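Local coordinates for probable enoyl-CoA hydratase/isomerase (Pseudomonas aeruginosa PAO1, PDB 5WYD) that probably acts as a crotonase-family enoyl-CoA hydratase/isomerase with a role in biosynthesis of the diffusible signal factor (DSF), at the interface of chains A and B. Coordinates in Å, arbitrary orientation; residue numbers count along the deposited sequence, not the author numbering. Chains: chain A/B, Probable enoyl-CoA hydratase/isomerase.

The interface of chains A and B. Residues chain A 221-222, 225, 241, 244-245, 248; chain B 150, 152.
B:Leu152 of one crotonase-fold subunit pushes its side chain between two helices of the next, 216-226 and 238-249, as a knob into a groove; crotonases commonly assemble as hexamers, and six copies make up the deposited assembly. Tight packing runs along the whole leucine side chain, closest where CD1 of B:Leu152 meets CB of A:Phe245 at 3.3 Å. That methyl lies in the plane of the phenyl ring, whose flat edge suits the flank; CG of A:Phe245 is anti to the backbone N (chi1 174°), leaving CB to touch it. The other methyl, CD2 of B:Leu152, drops deeper between the helices, 3.7 Å from CD1 of A:Leu248 and 3.8 Å from CD1 of A:Leu225, whose side chain crosses at about a right angle. A forked leucine suits this place because its two methyls can serve separate walls. Its CG sits between the backbone N and carbonyl carbon (chi1 55°), a crowded position probably paid for by the packing. A:Ile222, another aliphatic wall, slides past in the opposite direction, its CG1 3.6 Å from CB of B:Leu152. The rim is looser. A:Arg244 lends aliphatic CB, 4.1 Å from CD2 of B:Leu152; its chain bends at chi3, and one guanidinium face lies over the carbonyl O of A:Thr221. A:Glu241 approaches CD1 only distantly, through its backbone O and aliphatic CG, its carboxylate farther off. Separately, B:Gly150, whose positive phi (84°) comes easily without a side chain, barely grazes A:Leu248 through its carbonyl O.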
loop_
_atom_site.group_PDB
_atom_site.type_symbol
_atom_site.label_atom_id
_atom_site.label_comp_id
_atom_site.label_asym_id
_atom_site.label_seq_id
_atom_site.Cartn_x
_atom_site.Cartn_y
_atom_site.Cartn_z
ATOM N N THR A 221 22.679 7.385 -2.292
ATOM C CA THR A 221 21.813 6.258 -2.621
ATOM C C THR A 221 21.209 5.603 -1.385
ATOM O O THR A 221 20.036 5.208 -1.400
ATOM C CB THR A 221 22.606 5.242 -3.431
ATOM O OG1 THR A 221 23.456 4.496 -2.551
ATOM C CG2 THR A 221 23.435 5.951 -4.505
ATOM N N ILE A 222 22.008 5.428 -0.328
ATOM C CA ILE A 222 21.513 4.726 0.846
ATOM C C ILE A 222 20.389 5.501 1.525
ATOM O O ILE A 222 19.376 4.919 1.929
ATOM C CB ILE A 222 22.663 4.470 1.825
ATOM C CG1 ILE A 222 23.791 3.735 1.125
ATOM C CG2 ILE A 222 22.125 3.655 2.971
ATOM C CD1 ILE A 222 24.962 3.450 2.026
ATOM N N LEU A 225 16.774 4.695 0.892
ATOM C CA LEU A 225 16.337 3.383 1.349
ATOM C C LEU A 225 15.826 3.432 2.773
ATOM O O LEU A 225 14.733 2.930 3.068
ATOM C CB LEU A 225 17.494 2.404 1.268
ATOM C CG LEU A 225 17.903 2.105 -0.162
ATOM C CD1 LEU A 225 19.037 1.065 -0.208
ATOM C CD2 LEU A 225 16.659 1.642 -0.936
ATOM N N GLU A 241 16.933 -2.872 -2.611
ATOM C CA GLU A 241 18.161 -2.700 -1.853
ATOM C C GLU A 241 19.264 -3.504 -2.516
ATOM O O GLU A 241 20.330 -2.970 -2.826
ATOM C CB GLU A 241 17.973 -3.141 -0.399
ATOM C CG GLU A 241 19.160 -2.837 0.564
ATOM C CD GLU A 241 19.004 -3.493 1.935
ATOM O OE1 GLU A 241 18.572 -4.649 1.952
ATOM O OE2 GLU A 241 19.235 -2.846 2.988
ATOM N N ARG A 244 20.359 -1.696 -5.801
ATOM C CA ARG A 244 21.164 -0.497 -5.639
ATOM C C ARG A 244 22.563 -0.868 -5.180
ATOM O O ARG A 244 23.555 -0.287 -5.635
ATOM C CB ARG A 244 20.473 0.466 -4.660
ATOM C CG ARG A 244 19.033 0.834 -5.072
ATOM C CD ARG A 244 18.446 2.038 -4.336
ATOM N NE ARG A 244 18.979 3.302 -4.839
ATOM C CZ ARG A 244 18.448 4.501 -4.601
ATOM N NH1 ARG A 244 17.346 4.615 -3.872
ATOM N NH2 ARG A 244 19.015 5.593 -5.097
ATOM N N PHE A 245 22.654 -1.866 -4.303
ATOM C CA PHE A 245 23.950 -2.380 -3.891
ATOM C C PHE A 245 24.787 -2.772 -5.090
ATOM O O PHE A 245 25.978 -2.450 -5.162
ATOM C CB PHE A 245 23.729 -3.576 -2.986
ATOM C CG PHE A 245 24.969 -4.282 -2.594
ATOM C CD1 PHE A 245 25.455 -5.322 -3.363
ATOM C CD2 PHE A 245 25.619 -3.952 -1.426
ATOM C CE1 PHE A 245 26.561 -5.994 -2.993
ATOM C CE2 PHE A 245 26.748 -4.629 -1.054
ATOM C CZ PHE A 245 27.219 -5.650 -1.840
ATOM N N LEU A 248 25.917 0.346 -6.806
ATOM C CA LEU A 248 27.054 0.981 -6.171
ATOM C C LEU A 248 28.309 0.232 -6.553
ATOM O O LEU A 248 29.219 0.832 -7.132
ATOM C CB LEU A 248 26.878 1.007 -4.654
ATOM C CG LEU A 248 25.887 2.067 -4.190
ATOM C CD1 LEU A 248 25.653 2.019 -2.706
ATOM C CD2 LEU A 248 26.426 3.423 -4.545
ATOM N N GLY B 150 31.863 2.092 1.267
ATOM C CA GLY B 150 31.206 2.421 0.012
ATOM C C GLY B 150 30.146 1.453 -0.452
ATOM O O GLY B 150 29.711 1.536 -1.610
ATOM N N LEU B 152 26.406 -0.410 0.652
ATOM C CA LEU B 152 25.271 -0.365 1.555
ATOM C C LEU B 152 25.010 -1.744 2.190
ATOM O O LEU B 152 25.521 -2.767 1.716
ATOM C CB LEU B 152 24.080 0.186 0.788
ATOM C CG LEU B 152 23.671 -0.493 -0.508
ATOM C CD1 LEU B 152 23.112 -1.876 -0.238
ATOM C CD2 LEU B 152 22.683 0.407 -1.209
#